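Local coordinates for putative modulator of DNA gyrase (Bacteroides thetaiotaomicron, PDB 1VPB), which is a putative modulator of DNA gyrase of the peptidase U62 (PmbA/TldD) family and may act as a metallopeptidase, at residues S350-L361 with T426-R437; V368-G379 with Y391-G401. All coordinates share one frame; numbering follows the deposited sequence. Where two conformers were deposited one is given.

Contact 1. Residues S350-L361 with T426-R437; sequences SILVMETGDKNL and TGNDPRLNSSWR
Leu-352 and Trp-436 both carry CG anti to their carbonyl carbon (chi1 -65° and -64°), and their side chains run side by side off one face of a short parallel beta pairing, strand 352-354 against strand 436-437. In the conformer given for Trp-436, one of two deposited, this makes a CH-pi contact: Leu-352 CD1 sits over the indole, offset toward its rim, 4.0 Å from the centroid of the six-membered ring. Helix 256-265 packs on both residues. Arg-437 leaves the other face with its chain extended, and its CD lies 4.0 Å from Ile-351 CG2 and 4.1 Å from Val-353 CG2. Three backbone bonds hold the pairing, Leu-352 N to Ser-435 O, Arg-437 N to Leu-352 O (2.7 Å) and Met-354 N to Arg-437 O, and a water donates to the carbonyls of both Met-354 and Arg-437. Strand 294-296 flanks 352-354 on its other edge.

Past the short strands the two segments stay together, 355-360 running beside 426-429. Thr-426 OG1 donates to Glu-355 O (2.8 Å), while Gly-357 N donates to Gly-427 O (3.1 Å). Asn-428 N gives a bond to Lys-359 O. The helix starting at Leu-361 has Asn-360 as its N-cap, with OD1 taken by Gly-363 N. Asp-429 OD2, already bonded to Ser-440 OG, accepts a weak bond from Leu-361 N at 3.2 Å.

Contact 2. Residues V368-G379 with Y391-G401; sequences VEKGILVTGFNG and YGIEGFLIENG
Ile-398 reaches across to segment 368-379 with both branches: CG2 lies 4.0 Å from Val-368 CB, and CD1 lies 4.1 Å from Leu-373 CB. The chi1 of -53° sets CG2 opposite the backbone N and CG1 opposite the carbonyl carbon, which carries CD1 past Gly-371 toward Leu-373. Cutting the side chain back to an alanine here removes both branches, which would probably leave Val-368 and Leu-373 without the group that bridges them and open a gap over Gly-371. On the opposite face Ile-393 spreads its branches, CG2 against Phe-377 CE1 (3.8 Å) and CD1 against Ile-372 CG2 (4.0 Å), and Val-374 CG1 lies over one face of the Phe-377 ring.

These side chains are set by an antiparallel pairing with a classic beta bulge, where Thr-375 and Gly-376 both face Glu-394. The backbone angles of Gly-395 call for glycine, and a CB there would clash with Leu-373 O. Further out, strand 245-251 backs Ile-398 and Leu-373 through Val-250, and Arg-258 makes cation-pi contacts with Phe-377 and Tyr-391. Polar demand is met unevenly: Glu-394 O collects a firm bond from Thr-375 N (2.9 Å) and weak ones from Gly-376 N and Thr-375 OG1, whereas Ile-393 O is buried with no partner in the model.

Both contacts belong to the C-terminal family region, with centres about 19 Å apart. Along the chain the order is 350-361, 368-379, 391-401, 426-437, so the whole of contact 2 is made between the two halves of contact 1. They lie in different sheets: strands 352-354 and 436-437 form one side of a small five-strand sheet, whereas 370-378 and 388-399 are part of a larger mixed one. Helix 361-366 leads from the first segment of contact 1 into contact 2, and Leu-361 CD1 meets Leu-373 CD1 at 4.0 Å. Side chains of both contacts rest on helix 256-265, consistent with the two sheets packing as parts of one C-terminal unit.

Contact 1. Residues S350-L361 with T426-R437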
loop_
_atom_site.group_PDB
_atom_site.type_symbol
_atom_site.label_atom_id
_atom_site.label_comp_id
_atom_site.label_asym_id
_atom_site.label_seq_id
_atom_site.Cartn_x
_atom_site.Cartn_y
_atom_site.Cartn_z
ATOM N N SER A 350 0.727 5.425 22.528
ATOM C CA SER A 350 -0.316 4.424 22.564
ATOM C C SER A 350 -1.688 5.077 22.390
ATOM O O SER A 350 -2.417 4.742 21.471
ATOM C CB SER A 350 -0.270 3.663 23.853
ATOM O OG SER A 350 0.958 2.912 24.008
ATOM N N ILE A 351 -1.994 6.061 23.263
ATOM C CA ILE A 351 -3.209 6.857 23.112
ATOM C C ILE A 351 -2.858 8.287 23.389
ATOM O O ILE A 351 -2.420 8.600 24.476
ATOM C CB ILE A 351 -4.352 6.422 24.086
ATOM C CG1 ILE A 351 -4.726 4.969 23.893
ATOM C CG2 ILE A 351 -5.590 7.312 23.848
ATOM C CD1 ILE A 351 -5.757 4.434 24.896
ATOM N N LEU A 352 -2.971 9.128 22.359
ATOM C CA LEU A 352 -2.686 10.547 22.531
ATOM C C LEU A 352 -3.926 11.288 22.936
ATOM O O LEU A 352 -4.971 11.220 22.266
ATOM C CB LEU A 352 -2.120 11.154 21.284
ATOM C CG LEU A 352 -0.741 10.574 20.907
ATOM C CD1 LEU A 352 -0.327 11.109 19.578
ATOM C CD2 LEU A 352 0.341 10.874 21.894
ATOM N N VAL A 353 -3.805 12.012 24.036
ATOM C CA VAL A 353 -4.954 12.748 24.589
ATOM C C VAL A 353 -4.582 14.224 24.729
ATOM O O VAL A 353 -3.689 14.596 25.515
ATOM C CB VAL A 353 -5.361 12.201 25.954
ATOM C CG1 VAL A 353 -6.553 13.010 26.525
ATOM C CG2 VAL A 353 -5.683 10.667 25.868
ATOM N N MET A 354 -5.277 15.054 23.969
ATOM C CA MET A 354 -5.113 16.495 24.046
ATOM C C MET A 354 -6.057 17.035 25.118
ATOM O O MET A 354 -7.192 16.575 25.239
ATOM C CB MET A 354 -5.446 17.121 22.687
ATOM C CG MET A 354 -5.241 18.619 22.590
ATOM S SD MET A 354 -3.550 19.178 22.261
ATOM C CE MET A 354 -3.361 18.697 20.555
ATOM N N GLU A 355 -5.570 17.984 25.909
ATOM C CA GLU A 355 -6.408 18.671 26.883
ATOM C C GLU A 355 -7.531 19.399 26.158
ATOM O O GLU A 355 -7.312 20.051 25.135
ATOM C CB GLU A 355 -5.553 19.591 27.738
ATOM C CG GLU A 355 -6.341 20.571 28.571
ATOM C CD GLU A 355 -5.396 21.498 29.293
ATOM O OE1 GLU A 355 -4.823 20.986 30.277
ATOM O OE2 GLU A 355 -5.206 22.671 28.822
ATOM N N THR A 356 -8.773 19.240 26.655
ATOM C CA THR A 356 -9.957 19.849 26.054
ATOM C C THR A 356 -10.395 21.146 26.707
ATOM O O THR A 356 -10.119 21.369 27.883
ATOM C CB THR A 356 -11.141 18.850 26.130
ATOM O OG1 THR A 356 -11.247 18.368 27.482
ATOM C CG2 THR A 356 -10.852 17.627 25.279
ATOM N N GLY A 357 -11.013 21.992 25.898
ATOM C CA GLY A 357 -11.614 23.258 26.319
ATOM C C GLY A 357 -13.073 23.051 26.595
ATOM O O GLY A 357 -13.520 21.915 26.815
ATOM N N ASP A 358 -13.833 24.139 26.587
ATOM C CA ASP A 358 -15.240 24.073 27.010
ATOM C C ASP A 358 -16.239 24.379 25.906
ATOM O O ASP A 358 -17.424 24.530 26.188
ATOM C CB ASP A 358 -15.479 24.996 28.220
ATOM C CG ASP A 358 -15.219 26.467 27.910
ATOM O OD1 ASP A 358 -14.883 26.795 26.752
ATOM O OD2 ASP A 358 -15.323 27.369 28.780
ATOM N N LYS A 359 -15.775 24.472 24.662
ATOM C CA LYS A 359 -16.665 24.566 23.507
ATOM C C LYS A 359 -16.530 23.400 22.527
ATOM O O LYS A 359 -15.482 22.767 22.452
ATOM C CB LYS A 359 -16.338 25.854 22.788
ATOM C CG LYS A 359 -16.477 27.076 23.697
ATOM C CD LYS A 359 -16.521 28.330 22.865
ATOM C CE LYS A 359 -16.339 29.574 23.720
ATOM N NZ LYS A 359 -16.505 30.768 22.851
ATOM N N ASN A 360 -17.609 23.102 21.793
ATOM C CA ASN A 360 -17.536 22.161 20.693
ATOM C C ASN A 360 -17.249 22.934 19.427
ATOM O O ASN A 360 -17.079 24.118 19.459
ATOM C CB ASN A 360 -18.828 21.341 20.558
ATOM C CG ASN A 360 -20.053 22.180 20.261
ATOM O OD1 ASN A 360 -19.980 23.341 19.877
ATOM N ND2 ASN A 360 -21.224 21.574 20.452
ATOM N N LEU A 361 -17.181 22.244 18.307
ATOM C CA LEU A 361 -16.833 22.883 17.046
ATOM C C LEU A 361 -17.717 24.080 16.725
ATOM O O LEU A 361 -17.225 25.139 16.337
ATOM C CB LEU A 361 -16.848 21.845 15.924
ATOM C CG LEU A 361 -16.563 22.336 14.507
ATOM C CD1 LEU A 361 -15.192 23.004 14.484
ATOM C CD2 LEU A 361 -16.612 21.237 13.491
ATOM N N THR A 426 -8.842 24.701 22.209
ATOM C CA THR A 426 -9.183 23.335 21.855
ATOM C C THR A 426 -10.629 23.060 22.265
ATOM O O THR A 426 -11.149 23.639 23.239
ATOM C CB THR A 426 -8.264 22.303 22.500
ATOM O OG1 THR A 426 -8.457 22.238 23.922
ATOM C CG2 THR A 426 -6.752 22.648 22.294
ATOM N N GLY A 427 -11.254 22.171 21.528
ATOM C CA GLY A 427 -12.682 21.830 21.760
ATOM C C GLY A 427 -12.830 20.795 22.846
ATOM O O GLY A 427 -11.846 20.339 23.436
ATOM N N ASN A 428 -14.085 20.456 23.106
ATOM C CA ASN A 428 -14.467 19.381 23.999
ATOM C C ASN A 428 -14.965 18.128 23.253
ATOM O O ASN A 428 -15.696 17.284 23.807
ATOM C CB ASN A 428 -15.548 19.927 24.937
ATOM C CG ASN A 428 -16.778 20.391 24.192
ATOM O OD1 ASN A 428 -17.002 20.056 22.994
ATOM N ND2 ASN A 428 -17.641 21.147 24.898
ATOM N N ASP A 429 -14.552 17.980 22.002
ATOM C CA ASP A 429 -15.145 17.051 21.091
ATOM C C ASP A 429 -14.166 16.061 20.388
ATOM O O ASP A 429 -14.273 15.872 19.156
ATOM C CB ASP A 429 -15.982 17.821 20.061
ATOM C CG ASP A 429 -15.173 18.849 19.283
ATOM O OD1 ASP A 429 -13.999 19.119 19.668
ATOM O OD2 ASP A 429 -15.639 19.408 18.268
ATOM N N PRO A 430 -13.248 15.445 21.147
ATOM C CA PRO A 430 -12.345 14.459 20.584
ATOM C C PRO A 430 -13.135 13.244 20.106
ATOM O O PRO A 430 -14.198 12.968 20.661
ATOM C CB PRO A 430 -11.479 14.047 21.769
ATOM C CG PRO A 430 -12.239 14.392 22.962
ATOM C CD PRO A 430 -13.039 15.583 22.589
ATOM N N ARG A 431 -12.628 12.530 19.110
ATOM C CA ARG A 431 -13.200 11.241 18.695
ATOM C C ARG A 431 -12.638 10.159 19.601
ATOM O O ARG A 431 -11.498 9.741 19.458
ATOM C CB ARG A 431 -12.841 10.958 17.231
ATOM C CG ARG A 431 -13.440 11.971 16.270
ATOM C CD ARG A 431 -13.378 11.596 14.749
ATOM N NE ARG A 431 -14.052 10.356 14.265
ATOM C CZ ARG A 431 -15.362 10.027 14.376
ATOM N NH1 ARG A 431 -16.220 10.798 15.037
ATOM N NH2 ARG A 431 -15.817 8.878 13.837
ATOM N N LEU A 432 -13.420 9.722 20.563
ATOM C CA LEU A 432 -12.928 8.747 21.543
ATOM C C LEU A 432 -12.684 7.342 21.019
ATOM O O LEU A 432 -11.988 6.563 21.671
ATOM C CB LEU A 432 -13.845 8.705 22.736
ATOM C CG LEU A 432 -14.041 10.041 23.464
ATOM C CD1 LEU A 432 -15.030 9.897 24.608
ATOM C CD2 LEU A 432 -12.727 10.622 23.929
ATOM N N ASN A 433 -13.237 7.002 19.864
ATOM C CA ASN A 433 -13.026 5.666 19.301
ATOM C C ASN A 433 -11.710 5.582 18.500
ATOM O O ASN A 433 -11.350 4.521 17.967
ATOM C CB ASN A 433 -14.271 5.251 18.488
ATOM C CG ASN A 433 -15.524 5.082 19.357
ATOM O OD1 ASN A 433 -16.587 5.692 19.106
ATOM N ND2 ASN A 433 -15.425 4.230 20.353
ATOM N N SER A 434 -10.976 6.701 18.452
ATOM C CA SER A 434 -9.650 6.751 17.858
ATOM C C SER A 434 -8.583 6.635 18.964
ATOM O O SER A 434 -8.793 7.091 20.037
ATOM C CB SER A 434 -9.468 8.133 17.181
ATOM O OG SER A 434 -8.192 8.203 16.568
ATOM N N SER A 435 -7.420 6.095 18.645
ATOM C CA SER A 435 -6.250 6.233 19.512
ATOM C C SER A 435 -5.654 7.642 19.593
ATOM O O SER A 435 -4.820 7.907 20.474
ATOM C CB SER A 435 -5.171 5.219 19.155
ATOM O OG SER A 435 -4.701 5.497 17.841
ATOM N N TRP A 436 -6.085 8.507 18.669
ATOM C CA TRP A 436 -5.801 9.954 18.628
ATOM C C TRP A 436 -7.046 10.677 19.207
ATOM O O TRP A 436 -8.016 10.841 18.484
ATOM C CB TRP A 436 -5.623 10.426 17.174
ATOM C CG TRP A 436 -4.421 9.810 16.454
ATOM C CD1 TRP A 436 -4.335 8.564 15.905
ATOM C CD2 TRP A 436 -3.157 10.433 16.239
ATOM N NE1 TRP A 436 -3.083 8.368 15.366
ATOM C CE2 TRP A 436 -2.339 9.505 15.560
ATOM C CE3 TRP A 436 -2.616 11.684 16.566
ATOM C CZ2 TRP A 436 -1.024 9.794 15.200
ATOM C CZ3 TRP A 436 -1.314 11.970 16.188
ATOM C CH2 TRP A 436 -0.534 11.028 15.511
ATOM N N ARG A 437 -7.042 11.060 20.484
ATOM C CA ARG A 437 -8.211 11.747 21.055
ATOM C C ARG A 437 -7.913 13.244 21.044
ATOM O O ARG A 437 -7.501 13.839 22.044
ATOM C CB ARG A 437 -8.381 11.203 22.459
ATOM C CG ARG A 437 -8.802 9.758 22.548
ATOM C CD ARG A 437 -9.047 9.294 23.942
ATOM N NE ARG A 437 -9.587 7.933 23.898
ATOM C CZ ARG A 437 -10.350 7.398 24.822
ATOM N NH1 ARG A 437 -10.649 8.062 25.922
ATOM N NH2 ARG A 437 -10.778 6.158 24.671
HETATM O O HOH W 1 -8.976 14.810 24.193
HETATM O O HOH W 2 -13.081 25.407 23.882
#

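Contact 2. Residues V368-G379 with Y391-G401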
loop_
_atom_site.group_PDB
_atom_site.type_symbol
_atom_site.label_atom_id
_atom_site.label_comp_id
_atom_site.label_asym_id
_atom_site.label_seq_id
_atom_site.Cartn_x
_atom_site.Cartn_y
_atom_site.Cartn_z
ATOM N N VAL A 368 -15.277 33.135 15.907
ATOM C CA VAL A 368 -14.251 33.551 14.939
ATOM C C VAL A 368 -14.772 34.606 13.971
ATOM O O VAL A 368 -15.768 34.407 13.290
ATOM C CB VAL A 368 -13.716 32.341 14.156
ATOM C CG1 VAL A 368 -12.763 32.791 13.063
ATOM C CG2 VAL A 368 -13.034 31.358 15.122
ATOM N N GLU A 369 -14.065 35.727 13.897
ATOM C CA GLU A 369 -14.487 36.868 13.065
ATOM C C GLU A 369 -14.073 36.674 11.602
ATOM O O GLU A 369 -14.841 36.975 10.710
ATOM C CB GLU A 369 -13.885 38.167 13.620
ATOM C CG GLU A 369 -14.402 39.462 12.998
ATOM C CD GLU A 369 -13.658 40.679 13.537
ATOM O OE1 GLU A 369 -12.645 40.503 14.255
ATOM O OE2 GLU A 369 -14.078 41.816 13.235
ATOM N N LYS A 370 -12.854 36.200 11.356
ATOM C CA LYS A 370 -12.417 35.944 9.986
ATOM C C LYS A 370 -11.552 34.724 9.954
ATOM O O LYS A 370 -10.420 34.732 10.450
ATOM C CB LYS A 370 -11.637 37.121 9.422
ATOM C CG LYS A 370 -11.071 36.916 8.014
ATOM C CD LYS A 370 -10.416 38.213 7.483
ATOM C CE LYS A 370 -9.599 37.945 6.223
ATOM N NZ LYS A 370 -8.923 39.170 5.719
ATOM N N GLY A 371 -12.088 33.642 9.405
ATOM C CA GLY A 371 -11.365 32.405 9.460
ATOM C C GLY A 371 -11.761 31.494 8.340
ATOM O O GLY A 371 -12.576 31.852 7.490
ATOM N N ILE A 372 -11.154 30.330 8.375
ATOM C CA ILE A 372 -11.489 29.215 7.499
ATOM C C ILE A 372 -11.609 27.986 8.361
ATOM O O ILE A 372 -10.722 27.663 9.163
ATOM C CB ILE A 372 -10.388 29.033 6.424
ATOM C CG1 ILE A 372 -10.417 30.237 5.485
ATOM C CG2 ILE A 372 -10.562 27.686 5.681
ATOM C CD1 ILE A 372 -9.352 30.212 4.382
ATOM N N LEU A 373 -12.709 27.265 8.173
ATOM C CA LEU A 373 -12.888 25.982 8.802
ATOM C C LEU A 373 -12.355 24.954 7.817
ATOM O O LEU A 373 -12.794 24.912 6.674
ATOM C CB LEU A 373 -14.372 25.730 9.072
ATOM C CG LEU A 373 -14.678 24.267 9.442
ATOM C CD1 LEU A 373 -14.050 23.826 10.753
ATOM C CD2 LEU A 373 -16.190 24.057 9.450
ATOM N N VAL A 374 -11.413 24.136 8.261
ATOM C CA VAL A 374 -10.862 23.045 7.456
ATOM C C VAL A 374 -11.585 21.729 7.724
ATOM O O VAL A 374 -11.560 21.183 8.834
ATOM C CB VAL A 374 -9.343 22.898 7.714
ATOM C CG1 VAL A 374 -8.775 21.659 6.984
ATOM C CG2 VAL A 374 -8.656 24.171 7.251
ATOM N N THR A 375 -12.264 21.226 6.698
ATOM C CA THR A 375 -12.985 19.967 6.833
ATOM C C THR A 375 -12.301 18.840 6.097
ATOM O O THR A 375 -12.817 17.703 6.059
ATOM C CB THR A 375 -14.426 20.117 6.298
ATOM O OG1 THR A 375 -14.422 20.530 4.918
ATOM C CG2 THR A 375 -15.151 21.201 7.042
ATOM N N GLY A 376 -11.167 19.139 5.487
ATOM C CA GLY A 376 -10.428 18.089 4.819
ATOM C C GLY A 376 -9.131 18.586 4.241
ATOM O O GLY A 376 -8.976 19.774 3.968
ATOM N N PHE A 377 -8.195 17.665 4.079
ATOM C CA PHE A 377 -6.861 17.971 3.566
ATOM C C PHE A 377 -6.670 17.252 2.249
ATOM O O PHE A 377 -7.008 16.074 2.163
ATOM C CB PHE A 377 -5.801 17.489 4.559
ATOM C CG PHE A 377 -5.670 18.347 5.750
ATOM C CD1 PHE A 377 -4.997 19.567 5.651
ATOM C CD2 PHE A 377 -6.190 17.962 6.973
ATOM C CE1 PHE A 377 -4.882 20.383 6.729
ATOM C CE2 PHE A 377 -6.066 18.776 8.066
ATOM C CZ PHE A 377 -5.407 19.984 7.958
ATOM N N ASN A 378 -6.120 17.948 1.256
ATOM C CA ASN A 378 -5.943 17.424 -0.105
ATOM C C ASN A 378 -4.500 17.540 -0.590
ATOM O O ASN A 378 -4.162 18.458 -1.346
ATOM C CB ASN A 378 -6.824 18.180 -1.106
ATOM C CG ASN A 378 -8.260 18.326 -0.640
ATOM O OD1 ASN A 378 -8.770 17.489 0.118
ATOM N ND2 ASN A 378 -8.927 19.397 -1.089
ATOM N N GLY A 379 -3.660 16.595 -0.186
ATOM C CA GLY A 379 -2.292 16.557 -0.687
ATOM C C GLY A 379 -1.419 17.591 -0.008
ATOM O O GLY A 379 -1.921 18.445 0.720
ATOM N N TYR A 391 -0.192 22.282 2.775
ATOM C CA TYR A 391 -1.219 21.262 2.574
ATOM C C TYR A 391 -2.398 21.819 1.849
ATOM O O TYR A 391 -2.758 22.977 2.024
ATOM C CB TYR A 391 -1.735 20.674 3.882
ATOM C CG TYR A 391 -0.706 20.099 4.805
ATOM C CD1 TYR A 391 0.056 18.977 4.449
ATOM C CD2 TYR A 391 -0.569 20.600 6.087
ATOM C CE1 TYR A 391 0.976 18.448 5.340
ATOM C CE2 TYR A 391 0.327 20.083 6.954
ATOM C CZ TYR A 391 1.099 19.017 6.598
ATOM O OH TYR A 391 1.971 18.529 7.517
ATOM N N GLY A 392 -3.036 20.984 1.041
ATOM C CA GLY A 392 -4.253 21.420 0.394
ATOM C C GLY A 392 -5.401 21.309 1.373
ATOM O O GLY A 392 -5.493 20.336 2.118
ATOM N N ILE A 393 -6.287 22.295 1.339
ATOM C CA ILE A 393 -7.454 22.305 2.201
ATOM C C ILE A 393 -8.768 22.567 1.443
ATOM O O ILE A 393 -8.812 23.152 0.367
ATOM C CB ILE A 393 -7.278 23.337 3.360
ATOM C CG1 ILE A 393 -7.254 24.774 2.832
ATOM C CG2 ILE A 393 -6.026 22.994 4.175
ATOM C CD1 ILE A 393 -8.626 25.511 2.937
ATOM N N GLU A 394 -9.829 22.090 2.061
ATOM C CA GLU A 394 -11.165 22.476 1.739
ATOM C C GLU A 394 -11.971 22.694 3.026
ATOM O O GLU A 394 -11.593 22.218 4.108
ATOM C CB GLU A 394 -11.790 21.387 0.867
ATOM C CG GLU A 394 -12.069 20.066 1.563
ATOM C CD GLU A 394 -12.844 19.117 0.652
ATOM O OE1 GLU A 394 -14.091 19.252 0.525
ATOM O OE2 GLU A 394 -12.191 18.250 0.055
ATOM N N GLY A 395 -13.100 23.374 2.894
ATOM C CA GLY A 395 -13.933 23.689 4.039
ATOM C C GLY A 395 -14.869 24.858 3.787
ATOM O O GLY A 395 -15.585 24.914 2.778
ATOM N N PHE A 396 -14.878 25.792 4.732
ATOM C CA PHE A 396 -15.733 26.949 4.657
ATOM C C PHE A 396 -15.046 28.192 5.161
ATOM O O PHE A 396 -14.280 28.147 6.137
ATOM C CB PHE A 396 -16.978 26.732 5.501
ATOM C CG PHE A 396 -17.948 25.815 4.868
ATOM C CD1 PHE A 396 -17.854 24.454 5.080
ATOM C CD2 PHE A 396 -18.935 26.319 4.015
ATOM C CE1 PHE A 396 -18.736 23.583 4.470
ATOM C CE2 PHE A 396 -19.825 25.455 3.413
ATOM C CZ PHE A 396 -19.711 24.074 3.653
ATOM N N LEU A 397 -15.362 29.300 4.514
ATOM C CA LEU A 397 -15.037 30.602 5.061
ATOM C C LEU A 397 -15.890 30.819 6.318
ATOM O O LEU A 397 -17.048 30.375 6.381
ATOM C CB LEU A 397 -15.301 31.666 4.000
ATOM C CG LEU A 397 -14.871 33.101 4.206
ATOM C CD1 LEU A 397 -13.374 33.159 4.517
ATOM C CD2 LEU A 397 -15.225 33.933 2.959
ATOM N N ILE A 398 -15.307 31.498 7.312
ATOM C CA ILE A 398 -15.999 31.885 8.554
ATOM C C ILE A 398 -15.983 33.388 8.601
ATOM O O ILE A 398 -14.911 33.970 8.559
ATOM C CB ILE A 398 -15.290 31.368 9.844
ATOM C CG1 ILE A 398 -15.020 29.855 9.820
ATOM C CG2 ILE A 398 -16.140 31.687 11.055
ATOM C CD1 ILE A 398 -14.112 29.375 10.950
ATOM N N GLU A 399 -17.163 33.995 8.669
ATOM C CA GLU A 399 -17.300 35.443 8.700
ATOM C C GLU A 399 -18.257 35.773 9.838
ATOM O O GLU A 399 -19.412 35.342 9.834
ATOM C CB GLU A 399 -17.849 35.973 7.373
ATOM C CG GLU A 399 -17.104 35.532 6.120
ATOM C CD GLU A 399 -17.657 36.173 4.856
ATOM O OE1 GLU A 399 -17.323 37.349 4.575
ATOM O OE2 GLU A 399 -18.416 35.509 4.136
ATOM N N ASN A 400 -17.750 36.510 10.823
ATOM C CA ASN A 400 -18.520 36.908 11.983
ATOM C C ASN A 400 -19.223 35.717 12.615
ATOM O O ASN A 400 -20.418 35.771 12.903
ATOM C CB ASN A 400 -19.505 38.023 11.587
ATOM C CG ASN A 400 -18.783 39.248 11.078
ATOM O OD1 ASN A 400 -17.825 39.707 11.706
ATOM N ND2 ASN A 400 -19.206 39.761 9.921
ATOM N N GLY A 401 -18.469 34.631 12.793
ATOM C CA GLY A 401 -18.944 33.480 13.530
ATOM C C GLY A 401 -19.849 32.543 12.767
ATOM O O GLY A 401 -20.401 31.625 13.355
#